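Local coordinates for uncharacterized protein (Legionella pneumophila subsp. pneumophila str. Philadelphia 1, PDB 4EZI), which is an uncharacterised alpha/beta-hydrolase-fold protein, probably a serine hydrolase and perhaps a triacylglycerol lipase, at residues V191-W203 against F299-V313. Sequence-based numbering, arbitrary orientation.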
# COMPACT_ATOMS: atom_id res chain seq x y z
N VAL A 191 -10.24 -15.26 -1.60
CA VAL A 191 -8.97 -14.60 -1.84
C VAL A 191 -7.99 -15.71 -2.21
O VAL A 191 -7.91 -16.73 -1.50
CB VAL A 191 -8.48 -13.82 -0.62
CG1 VAL A 191 -7.07 -13.23 -0.87
CG2 VAL A 191 -9.47 -12.74 -0.21
N SER A 192 -7.27 -15.56 -3.33
CA SER A 192 -6.40 -16.61 -3.88
C SER A 192 -4.98 -16.58 -3.35
O SER A 192 -4.37 -17.61 -3.16
CB SER A 192 -6.38 -16.54 -5.42
OG SER A 192 -7.69 -16.48 -5.96
N ALA A 193 -4.43 -15.39 -3.12
CA ALA A 193 -3.05 -15.27 -2.64
C ALA A 193 -2.81 -13.83 -2.24
O ALA A 193 -3.39 -12.90 -2.82
CB ALA A 193 -2.04 -15.67 -3.69
N VAL A 194 -1.92 -13.63 -1.27
CA VAL A 194 -1.63 -12.33 -0.67
C VAL A 194 -0.11 -12.22 -0.52
O VAL A 194 0.51 -13.12 0.04
CB VAL A 194 -2.35 -12.19 0.68
CG1 VAL A 194 -2.08 -10.81 1.28
CG2 VAL A 194 -3.84 -12.40 0.50
N ALA A 195 0.48 -11.10 -0.96
CA ALA A 195 1.92 -10.94 -0.91
C ALA A 195 2.30 -9.47 -0.57
O ALA A 195 2.65 -8.68 -1.45
CB ALA A 195 2.57 -11.37 -2.23
N PRO A 196 2.22 -9.08 0.71
CA PRO A 196 2.69 -7.76 1.12
C PRO A 196 4.19 -7.65 0.96
O PRO A 196 4.92 -8.50 1.45
CB PRO A 196 2.29 -7.69 2.59
CG PRO A 196 2.33 -9.08 3.03
CD PRO A 196 1.79 -9.88 1.87
N GLY A 197 4.64 -6.57 0.32
CA GLY A 197 6.03 -6.29 0.08
C GLY A 197 6.58 -5.24 1.02
O GLY A 197 6.01 -4.15 1.16
N SER A 198 7.68 -5.59 1.69
CA SER A 198 8.42 -4.67 2.57
C SER A 198 7.49 -3.84 3.45
O SER A 198 7.59 -2.62 3.52
CB SER A 198 9.35 -3.78 1.74
OG SER A 198 10.27 -4.60 1.03
N ALA A 199 6.59 -4.53 4.15
CA ALA A 199 5.63 -3.84 4.99
C ALA A 199 6.24 -3.53 6.36
O ALA A 199 7.10 -4.25 6.85
CB ALA A 199 4.42 -4.69 5.21
N PRO A 200 5.73 -2.49 7.03
CA PRO A 200 6.02 -2.29 8.46
C PRO A 200 5.18 -3.24 9.28
O PRO A 200 3.98 -3.31 9.09
CB PRO A 200 5.61 -0.84 8.72
CG PRO A 200 4.51 -0.59 7.72
CD PRO A 200 4.87 -1.42 6.49
N TYR A 201 5.82 -3.96 10.19
CA TYR A 201 5.15 -4.85 11.10
C TYR A 201 5.55 -4.52 12.54
O TYR A 201 6.73 -4.47 12.87
CB TYR A 201 5.51 -6.32 10.86
CG TYR A 201 5.19 -6.87 9.48
CD1 TYR A 201 3.93 -7.38 9.17
CD2 TYR A 201 6.15 -6.88 8.50
CE1 TYR A 201 3.66 -7.92 7.89
CE2 TYR A 201 5.89 -7.39 7.23
CZ TYR A 201 4.64 -7.88 6.93
OH TYR A 201 4.36 -8.36 5.67
N GLY A 202 4.54 -4.28 13.36
CA GLY A 202 4.72 -4.09 14.79
C GLY A 202 4.96 -2.65 15.19
O GLY A 202 5.89 -2.00 14.70
N TRP A 203 4.15 -2.16 16.11
CA TRP A 203 4.27 -0.78 16.57
C TRP A 203 5.63 -0.54 17.22
O TRP A 203 6.35 0.37 16.83
CB TRP A 203 3.14 -0.47 17.54
CG TRP A 203 3.25 0.87 18.15
CD1 TRP A 203 3.52 1.16 19.45
CD2 TRP A 203 3.17 2.13 17.47
NE1 TRP A 203 3.58 2.52 19.64
CE2 TRP A 203 3.37 3.14 18.44
CE3 TRP A 203 2.95 2.52 16.14
CZ2 TRP A 203 3.36 4.49 18.12
CZ3 TRP A 203 2.92 3.86 15.83
CH2 TRP A 203 3.13 4.83 16.82
N PHE A 299 -1.74 -0.27 14.70
CA PHE A 299 -0.59 -0.73 13.95
C PHE A 299 -0.50 -2.23 13.81
O PHE A 299 0.05 -2.69 12.83
CB PHE A 299 0.72 -0.21 14.54
CG PHE A 299 1.73 0.19 13.52
CD1 PHE A 299 1.66 1.43 12.90
CD2 PHE A 299 2.75 -0.67 13.15
CE1 PHE A 299 2.61 1.80 11.97
CE2 PHE A 299 3.68 -0.30 12.21
CZ PHE A 299 3.60 0.94 11.62
N ASN A 300 -0.93 -2.98 14.82
CA ASN A 300 -0.59 -4.41 14.94
C ASN A 300 -1.64 -5.31 14.32
O ASN A 300 -2.72 -5.50 14.89
CB ASN A 300 -0.35 -4.78 16.41
CG ASN A 300 0.89 -4.10 16.98
OD1 ASN A 300 1.73 -3.57 16.24
ND2 ASN A 300 1.03 -4.13 18.31
N HIS A 301 -1.33 -5.82 13.15
CA HIS A 301 -2.23 -6.66 12.36
C HIS A 301 -1.49 -7.86 11.80
O HIS A 301 -1.43 -8.07 10.60
CB HIS A 301 -2.88 -5.82 11.26
CG HIS A 301 -3.74 -4.72 11.79
ND1 HIS A 301 -5.07 -4.88 12.09
CD2 HIS A 301 -3.44 -3.43 12.11
CE1 HIS A 301 -5.56 -3.75 12.57
NE2 HIS A 301 -4.58 -2.86 12.62
N TYR A 302 -0.93 -8.65 12.68
CA TYR A 302 -0.21 -9.83 12.27
C TYR A 302 -0.62 -11.04 13.09
O TYR A 302 0.13 -12.01 13.15
CB TYR A 302 1.30 -9.59 12.33
CG TYR A 302 1.78 -9.03 13.65
CD1 TYR A 302 2.05 -9.88 14.70
CD2 TYR A 302 1.93 -7.66 13.87
CE1 TYR A 302 2.46 -9.40 15.94
CE2 TYR A 302 2.34 -7.17 15.11
CZ TYR A 302 2.60 -8.05 16.14
OH TYR A 302 3.01 -7.59 17.39
N ASP A 303 -1.82 -10.99 13.66
CA ASP A 303 -2.31 -12.07 14.52
C ASP A 303 -3.75 -12.42 14.20
O ASP A 303 -4.63 -12.41 15.07
CB ASP A 303 -2.18 -11.65 15.99
CG ASP A 303 -2.39 -12.82 16.95
OD1 ASP A 303 -2.11 -13.99 16.58
OD2 ASP A 303 -2.83 -12.55 18.10
N PHE A 304 -4.00 -12.74 12.94
CA PHE A 304 -5.28 -13.24 12.48
C PHE A 304 -5.02 -14.44 11.58
O PHE A 304 -3.93 -14.62 11.06
CB PHE A 304 -6.09 -12.17 11.74
CG PHE A 304 -5.45 -11.66 10.47
CD1 PHE A 304 -4.56 -10.60 10.50
CD2 PHE A 304 -5.75 -12.24 9.24
CE1 PHE A 304 -3.98 -10.13 9.32
CE2 PHE A 304 -5.17 -11.77 8.07
CZ PHE A 304 -4.30 -10.71 8.11
N LYS A 305 -6.04 -15.29 11.44
CA LYS A 305 -5.94 -16.45 10.59
C LYS A 305 -6.01 -16.07 9.12
O LYS A 305 -7.03 -15.53 8.68
CB LYS A 305 -7.06 -17.44 10.92
CG LYS A 305 -6.99 -18.74 10.11
CD LYS A 305 -8.12 -19.70 10.47
CE LYS A 305 -8.01 -20.99 9.68
NZ LYS A 305 -9.28 -21.79 9.73
N PRO A 306 -4.95 -16.36 8.36
CA PRO A 306 -5.03 -16.07 6.92
C PRO A 306 -5.98 -17.04 6.24
O PRO A 306 -6.04 -18.23 6.60
CB PRO A 306 -3.61 -16.32 6.43
CG PRO A 306 -2.76 -16.36 7.61
CD PRO A 306 -3.60 -16.81 8.75
N THR A 307 -6.74 -16.52 5.29
CA THR A 307 -7.71 -17.31 4.54
C THR A 307 -7.26 -17.53 3.08
O THR A 307 -8.06 -17.88 2.21
CB THR A 307 -9.08 -16.62 4.57
OG1 THR A 307 -8.92 -15.28 4.08
CG2 THR A 307 -9.67 -16.62 6.00
N ALA A 308 -5.96 -17.32 2.84
CA ALA A 308 -5.33 -17.54 1.55
C ALA A 308 -3.85 -17.71 1.77
O ALA A 308 -3.31 -17.23 2.78
CB ALA A 308 -5.55 -16.34 0.63
N PRO A 309 -3.16 -18.37 0.83
CA PRO A 309 -1.70 -18.39 0.86
C PRO A 309 -1.12 -16.99 1.01
O PRO A 309 -1.59 -16.05 0.33
CB PRO A 309 -1.34 -19.01 -0.49
CG PRO A 309 -2.53 -19.83 -0.85
CD PRO A 309 -3.72 -19.13 -0.30
N LEU A 310 -0.10 -16.89 1.84
CA LEU A 310 0.46 -15.61 2.26
C LEU A 310 1.98 -15.64 2.17
O LEU A 310 2.63 -16.49 2.79
CB LEU A 310 0.01 -15.31 3.69
CG LEU A 310 0.57 -14.06 4.36
CD1 LEU A 310 0.12 -12.80 3.63
CD2 LEU A 310 0.14 -14.03 5.83
N LEU A 311 2.52 -14.66 1.45
CA LEU A 311 3.96 -14.48 1.30
C LEU A 311 4.37 -13.12 1.85
O LEU A 311 3.95 -12.12 1.31
CB LEU A 311 4.38 -14.57 -0.18
CG LEU A 311 5.84 -14.24 -0.47
CD1 LEU A 311 6.77 -15.22 0.18
CD2 LEU A 311 6.13 -14.13 -1.97
N LEU A 312 5.21 -13.08 2.87
CA LEU A 312 5.76 -11.83 3.38
C LEU A 312 7.12 -11.68 2.71
O LEU A 312 8.05 -12.43 3.03
CB LEU A 312 5.91 -11.87 4.90
CG LEU A 312 4.70 -12.35 5.71
CD1 LEU A 312 5.01 -12.18 7.21
CD2 LEU A 312 3.40 -11.63 5.28
N VAL A 313 7.24 -10.76 1.76
CA VAL A 313 8.45 -10.64 0.96
C VAL A 313 9.05 -9.23 1.08
O VAL A 313 8.36 -8.23 0.92
CB VAL A 313 8.19 -11.07 -0.51
CG1 VAL A 313 6.95 -10.37 -1.13
CG2 VAL A 313 9.43 -10.87 -1.35
O HOH W 1 -10.32 -16.67 1.02
O HOH W 2 1.72 -4.74 12.38
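Val194 joins strand 193-197 to the parallel strand 310-314 through both its backbone polar atoms: its N donates to Pro309 O (2.9 Å) and its O accepts from Leu311 N (2.9 Å). Further along, Val313 N gives a longer bond to Pro196 O (3.3 Å), and Val313 O accepts the N-H of Ser198. Pro196 brings no N-H; its CD instead lies 3.2 Å from Leu311 O. On the Val194 and Pro196 face, Leu310 CD1 touches Val194 CG1 and Pro196 CD. Leu312, with CG anti to its carbonyl carbon (chi1 -49°), brings CD2 against Pro196 CG and 3.4 Å from Tyr201 OH.

Beyond the strands, Trp203 and Phe299 form an offset edge-to-face stack, Trp203 CE3 3.7 Å from Phe299 CD1, planes at 65°. Asn300 OD1 accepts the N-H of Trp203 in the carbonyl plane (N to OD1 2.8 Å), just after the helix N-cap Gly202. Waters bridge Gly202 N to Phe299 O and Val191 N to Thr307 O.

Ser198 touches Asp318 and His351, which with Ser169 probably form the catalytic triad. In the central alpha/beta-hydrolase sheet, strand 193-197 lies between parallel strands 162-168 and 310-314; helix 170-185 covers Val194 on one face, helix 355-370 Ala193 and Leu311 on the other.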